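Local coordinates for histidine triad (HIT) protein (PDB 3OHE) that probably acts as a hydrolase or transferase on nucleotide-type substrates, as histidine triad family members do, and binds calcium ions in the crystal, at residues Q56-E61 and P88-H93; V35-R40 and S63-G68. One frame throughout, in Å; residues are numbered along the deposited sequence.

Contact 1 (Q56-E61 and P88-H93); sequences QRLLFE and PQLHLH. With CA (calcium ion), chain D.
Leu-58 meets the other segment through both of its methyl groups, each facing a different leucine. Its CD1 lies 4.2 Å from CD2 of Leu-92 (one of two modelled conformers), while its CD2 approaches CD2 of Leu-90 at 4.4 Å, a loose apolar fit in which all three side chains are buried. With CG anti to the backbone N (chi1 -178°), Leu-58 sends this forked end off helix 52-72, and Cys-22 of strand 22-27 also packs on it. Between those two leucines sits His-91, whose side chain leaves in the opposite sense. In the sequence, Gln-89, His-91 and His-93 alternate with Leu-90 and Leu-92, a pattern consistent with the histidine triad motif with glutamine at its first position. A nearly straight hydrogen bond in the imidazole plane, 2.8 Å from ND1 of His-91 to the backbone O of Gln-89, limits the ring's rotation. On the helix, Arg-57 grips Glu-61 side-on, NE and NH2 both reaching OE2 (2.8 Å for NE), and CD2 of Phe-60 lies over the guanidinium centre. Glu-61 OE2 also accepts from Leu-21 N. Further out, Gln-56 OE1 (one of two conformers) binds a calcium ion at 2.4 Å, with Glu-53 as a second ligand.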
loop_
_atom_site.group_PDB
_atom_site.type_symbol
_atom_site.label_atom_id
_atom_site.label_comp_id
_atom_site.label_asym_id
_atom_site.label_seq_id
_atom_site.Cartn_x
_atom_site.Cartn_y
_atom_site.Cartn_z
ATOM N N GLN A 56 3.371 -0.175 14.369
ATOM C CA GLN A 56 3.463 -1.622 14.539
ATOM C C GLN A 56 2.096 -2.261 14.836
ATOM O O GLN A 56 1.837 -3.360 14.384
ATOM C CB GLN A 56 4.487 -1.984 15.609
ATOM C CG GLN A 56 5.935 -1.693 15.188
ATOM C CD GLN A 56 6.934 -2.191 16.196
ATOM O OE1 GLN A 56 6.570 -2.495 17.352
ATOM N NE2 GLN A 56 8.195 -2.321 15.776
ATOM N N ARG A 57 1.220 -1.572 15.549
ATOM C CA ARG A 57 -0.126 -2.075 15.744
ATOM C C ARG A 57 -0.914 -2.086 14.441
ATOM O O ARG A 57 -1.624 -3.056 14.151
ATOM C CB ARG A 57 -0.855 -1.289 16.833
ATOM C CG ARG A 57 -2.284 -1.768 17.104
ATOM C CD ARG A 57 -2.316 -3.128 17.757
ATOM N NE ARG A 57 -3.644 -3.716 17.645
ATOM C CZ ARG A 57 -3.945 -4.910 18.126
ATOM N NH1 ARG A 57 -3.093 -5.574 18.902
ATOM N NH2 ARG A 57 -5.131 -5.412 17.857
ATOM N N LEU A 58 -0.790 -1.028 13.659
ATOM C CA LEU A 58 -1.449 -0.991 12.367
ATOM C C LEU A 58 -0.975 -2.140 11.473
ATOM O O LEU A 58 -1.770 -2.773 10.794
ATOM C CB LEU A 58 -1.203 0.354 11.659
ATOM C CG LEU A 58 -1.875 0.546 10.294
ATOM C CD1 LEU A 58 -3.402 0.338 10.381
ATOM C CD2 LEU A 58 -1.496 1.930 9.769
ATOM N N LEU A 59 0.336 -2.390 11.459
ATOM C CA LEU A 59 0.876 -3.508 10.705
ATOM C C LEU A 59 0.292 -4.833 11.166
ATOM O O LEU A 59 -0.107 -5.680 10.362
ATOM C CB LEU A 59 2.410 -3.524 10.831
ATOM C CG LEU A 59 3.129 -4.769 10.324
ATOM C CD1 LEU A 59 2.988 -4.934 8.810
ATOM C CD2 LEU A 59 4.641 -4.717 10.770
ATOM N N PHE A 60 0.262 -5.051 12.480
ATOM C CA PHE A 60 -0.320 -6.295 13.031
ATOM C C PHE A 60 -1.758 -6.461 12.516
ATOM O O PHE A 60 -2.142 -7.536 12.029
ATOM C CB PHE A 60 -0.298 -6.292 14.573
ATOM C CG PHE A 60 -1.116 -7.373 15.158
ATOM C CD1 PHE A 60 -0.669 -8.669 15.175
ATOM C CD2 PHE A 60 -2.422 -7.120 15.581
ATOM C CE1 PHE A 60 -1.489 -9.687 15.710
ATOM C CE2 PHE A 60 -3.239 -8.125 16.087
ATOM C CZ PHE A 60 -2.757 -9.408 16.126
ATOM N N GLU A 61 -2.548 -5.407 12.641
ATOM C CA GLU A 61 -3.962 -5.472 12.252
ATOM C C GLU A 61 -4.108 -5.683 10.750
ATOM O O GLU A 61 -4.947 -6.480 10.303
ATOM C CB GLU A 61 -4.720 -4.210 12.702
ATOM C CG GLU A 61 -4.776 -4.121 14.235
ATOM C CD GLU A 61 -5.612 -2.960 14.771
ATOM O OE1 GLU A 61 -6.140 -2.220 13.935
ATOM O OE2 GLU A 61 -5.735 -2.807 16.017
ATOM N N PRO A 88 -7.218 13.472 3.316
ATOM C CA PRO A 88 -5.914 13.541 4.009
ATOM C C PRO A 88 -5.803 12.619 5.226
ATOM O O PRO A 88 -4.709 12.328 5.654
ATOM C CB PRO A 88 -5.815 15.016 4.438
ATOM C CG PRO A 88 -7.268 15.447 4.632
ATOM C CD PRO A 88 -8.012 14.704 3.515
ATOM N N GLN A 89 -6.921 12.104 5.698
ATOM C CA GLN A 89 -6.954 11.215 6.840
ATOM C C GLN A 89 -6.437 9.837 6.449
ATOM O O GLN A 89 -7.033 9.164 5.626
ATOM C CB GLN A 89 -8.373 11.135 7.348
ATOM C CG GLN A 89 -8.568 10.237 8.582
ATOM C CD GLN A 89 -9.924 10.450 9.201
ATOM O OE1 GLN A 89 -10.912 9.825 8.810
ATOM N NE2 GLN A 89 -9.998 11.409 10.127
ATOM N N LEU A 90 -5.356 9.411 7.080
ATOM C CA LEU A 90 -4.728 8.127 6.786
ATOM C C LEU A 90 -5.773 6.996 6.835
ATOM O O LEU A 90 -6.466 6.816 7.838
ATOM C CB LEU A 90 -3.639 7.819 7.801
ATOM C CG LEU A 90 -2.996 6.416 7.744
ATOM C CD1 LEU A 90 -2.323 6.173 6.399
ATOM C CD2 LEU A 90 -2.048 6.240 8.910
ATOM N N HIS A 91 -5.809 6.203 5.748
ATOM C CA HIS A 91 -6.655 5.037 5.698
ATOM C C HIS A 91 -5.977 4.010 4.801
ATOM O O HIS A 91 -5.371 4.362 3.797
ATOM C CB HIS A 91 -8.081 5.401 5.273
ATOM C CG HIS A 91 -8.196 6.019 3.917
ATOM N ND1 HIS A 91 -7.880 7.333 3.675
ATOM C CD2 HIS A 91 -8.697 5.538 2.749
ATOM C CE1 HIS A 91 -8.152 7.622 2.406
ATOM N NE2 HIS A 91 -8.631 6.542 1.816
ATOM N N LEU A 92 -6.119 2.743 5.174
ATOM C CA LEU A 92 -5.376 1.680 4.521
ATOM C C LEU A 92 -6.357 0.747 3.818
ATOM O O LEU A 92 -7.190 0.108 4.471
ATOM C CB LEU A 92 -4.513 0.973 5.590
ATOM C CG LEU A 92 -3.485 -0.051 5.160
ATOM C CD1 LEU A 92 -2.433 0.642 4.242
ATOM C CD2 LEU A 92 -2.782 -0.722 6.360
ATOM N N HIS A 93 -6.264 0.692 2.493
ATOM C CA HIS A 93 -7.107 -0.162 1.637
ATOM C C HIS A 93 -6.630 -1.591 1.637
ATOM O O HIS A 93 -5.439 -1.833 1.514
ATOM C CB HIS A 93 -7.047 0.333 0.186
ATOM C CG HIS A 93 -7.524 1.726 -0.018
ATOM N ND1 HIS A 93 -8.859 2.034 -0.080
ATOM C CD2 HIS A 93 -6.837 2.864 -0.238
ATOM C CE1 HIS A 93 -8.971 3.329 -0.302
ATOM N NE2 HIS A 93 -7.763 3.856 -0.399
HETATM CA CA CA D . 6.567 -3.334 19.586
HETATM O O HOH W 1 8.766 -3.974 18.388
HETATM O O HOH W 2 8.514 -1.746 20.118
#

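Contact 2 (V35-R40 and S63-G68); sequences VILVPR and SALSEG
Strand 34-39 and helix 52-72 are brought within 8.8 Å of one another where CA of Val-35 faces CA of Leu-65, a spacing that leaves room for one layer of side chains. The setting is the alpha+beta HIT fold: the strand runs between 22-27 and 92-97 in a five-stranded antiparallel sheet, and the helix lies against one face of it. Because the strand is extended, Val-35 and Leu-37 both point at the helix, whereas Ile-36 between them points away. Leu-65 is the one residue of 63-68 that touches the strand segment, and one of its methyls does the work. CG1 of Val-35, anti to the backbone N (chi1 173°), lies 3.9 Å from CD2 of Leu-65, the two side chains crossing at a slant. Leu-37 instead reaches for Leu-65 tip to tip. A histidine and a valine from the two neighbouring strands flank the contact: His-94 touches both leucines, and Val-24 packs on Val-35 and Leu-37. CD2 of Leu-65 lies over one face of the Leu-37 branch, 3.9 Å from CG, 4.1 Å from CD1 and 4.0 Å from CD2 of Leu-37.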
loop_
_atom_site.group_PDB
_atom_site.type_symbol
_atom_site.label_atom_id
_atom_site.label_comp_id
_atom_site.label_asym_id
_atom_site.label_seq_id
_atom_site.Cartn_x
_atom_site.Cartn_y
_atom_site.Cartn_z
ATOM N N VAL A 35 -11.963 -3.535 2.196
ATOM C CA VAL A 35 -12.073 -3.094 3.593
ATOM C C VAL A 35 -10.971 -2.060 3.865
ATOM O O VAL A 35 -9.809 -2.246 3.435
ATOM C CB VAL A 35 -11.969 -4.291 4.545
ATOM C CG1 VAL A 35 -11.906 -3.848 6.013
ATOM C CG2 VAL A 35 -13.150 -5.259 4.322
ATOM N N ILE A 36 -11.337 -1.019 4.622
ATOM C CA ILE A 36 -10.451 0.077 4.929
ATOM C C ILE A 36 -10.234 0.092 6.436
ATOM O O ILE A 36 -11.193 -0.007 7.199
ATOM C CB ILE A 36 -11.067 1.390 4.421
ATOM C CG1 ILE A 36 -11.293 1.306 2.895
ATOM C CG2 ILE A 36 -10.178 2.581 4.769
ATOM C CD1 ILE A 36 -11.974 2.502 2.317
ATOM N N LEU A 37 -8.967 0.206 6.856
ATOM C CA LEU A 37 -8.623 0.470 8.257
ATOM C C LEU A 37 -8.286 1.930 8.425
ATOM O O LEU A 37 -7.425 2.449 7.703
ATOM C CB LEU A 37 -7.422 -0.370 8.708
ATOM C CG LEU A 37 -7.617 -1.870 8.777
ATOM C CD1 LEU A 37 -6.300 -2.536 9.222
ATOM C CD2 LEU A 37 -8.754 -2.216 9.723
ATOM N N VAL A 38 -8.975 2.599 9.347
ATOM C CA VAL A 38 -8.736 4.021 9.626
ATOM C C VAL A 38 -8.265 4.139 11.082
ATOM O O VAL A 38 -9.068 4.042 12.016
ATOM C CB VAL A 38 -9.962 4.888 9.430
ATOM C CG1 VAL A 38 -9.555 6.376 9.504
ATOM C CG2 VAL A 38 -10.667 4.581 8.084
ATOM N N PRO A 39 -6.948 4.373 11.306
ATOM C CA PRO A 39 -6.479 4.524 12.678
ATOM C C PRO A 39 -7.149 5.739 13.339
ATOM O O PRO A 39 -7.215 6.811 12.739
ATOM C CB PRO A 39 -4.966 4.764 12.517
ATOM C CG PRO A 39 -4.645 4.239 11.210
ATOM C CD PRO A 39 -5.845 4.386 10.336
ATOM N N ARG A 40 -7.642 5.533 14.558
ATOM C CA ARG A 40 -8.386 6.583 15.273
ATOM C C ARG A 40 -7.402 7.521 15.987
ATOM O O ARG A 40 -7.364 7.608 17.210
ATOM C CB ARG A 40 -9.360 5.982 16.269
ATOM C CG ARG A 40 -10.525 5.237 15.626
ATOM C CD ARG A 40 -11.561 4.847 16.682
ATOM N NE ARG A 40 -10.968 3.861 17.561
ATOM C CZ ARG A 40 -10.950 2.556 17.278
ATOM N NH1 ARG A 40 -11.684 2.077 16.282
ATOM N NH2 ARG A 40 -10.279 1.706 18.008
ATOM N N SER A 63 -1.906 -6.970 8.543
ATOM C CA SER A 63 -1.476 -8.313 8.151
ATOM C C SER A 63 -2.491 -9.365 8.548
ATOM O O SER A 63 -2.749 -10.318 7.786
ATOM C CB SER A 63 -0.119 -8.624 8.738
ATOM O OG SER A 63 0.876 -7.957 7.983
ATOM N N ALA A 64 -3.100 -9.259 9.719
ATOM C CA ALA A 64 -4.096 -10.228 10.185
ATOM C C ALA A 64 -5.358 -10.113 9.319
ATOM O O ALA A 64 -5.945 -11.117 8.873
ATOM C CB ALA A 64 -4.421 -10.020 11.680
ATOM N N LEU A 65 -5.798 -8.880 9.078
ATOM C CA LEU A 65 -6.959 -8.646 8.206
ATOM C C LEU A 65 -6.726 -9.221 6.813
ATOM O O LEU A 65 -7.611 -9.886 6.240
ATOM C CB LEU A 65 -7.261 -7.153 8.119
ATOM C CG LEU A 65 -8.410 -6.750 7.189
ATOM C CD1 LEU A 65 -9.766 -7.281 7.727
ATOM C CD2 LEU A 65 -8.449 -5.204 7.036
ATOM N N SER A 66 -5.567 -8.950 6.234
ATOM C CA SER A 66 -5.271 -9.376 4.852
ATOM C C SER A 66 -5.291 -10.897 4.750
ATOM O O SER A 66 -5.982 -11.458 3.893
ATOM C CB SER A 66 -3.894 -8.889 4.384
ATOM O OG SER A 66 -3.841 -7.494 4.257
ATOM N N GLU A 67 -4.545 -11.580 5.610
ATOM C CA GLU A 67 -4.505 -13.033 5.546
ATOM C C GLU A 67 -5.889 -13.639 5.744
ATOM O O GLU A 67 -6.294 -14.589 5.056
ATOM C CB GLU A 67 -3.503 -13.587 6.563
ATOM C CG GLU A 67 -3.278 -15.073 6.370
ATOM C CD GLU A 67 -2.155 -15.684 7.135
ATOM O OE1 GLU A 67 -1.441 -14.979 7.864
ATOM O OE2 GLU A 67 -1.999 -16.932 6.991
ATOM N N GLY A 68 -6.629 -13.096 6.691
ATOM C CA GLY A 68 -7.975 -13.579 6.966
ATOM C C GLY A 68 -8.943 -13.333 5.814
ATOM O O GLY A 68 -9.770 -14.218 5.512
#

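The centres of contacts 1 and 2 lie about 7 Å apart, and both seat helix 52-72 on the same antiparallel sheet. Contact 1 uses Leu-58 and contact 2 Leu-65, seven residues or about two helical turns later. Their segments alternate along the chain: 35-40, 56-61, 63-68, then 88-93. The strand partners are neighbours too, since Leu-92 N donates a probable hydrogen bond to Leu-37 O (2.9 Å), and O of Leu-90 packs on CD of Pro-39 at 3.5 Å. One helix thus covers adjacent strands, including strand 92-97, which carries His-93, while residues of both helical segments also touch the second subunit.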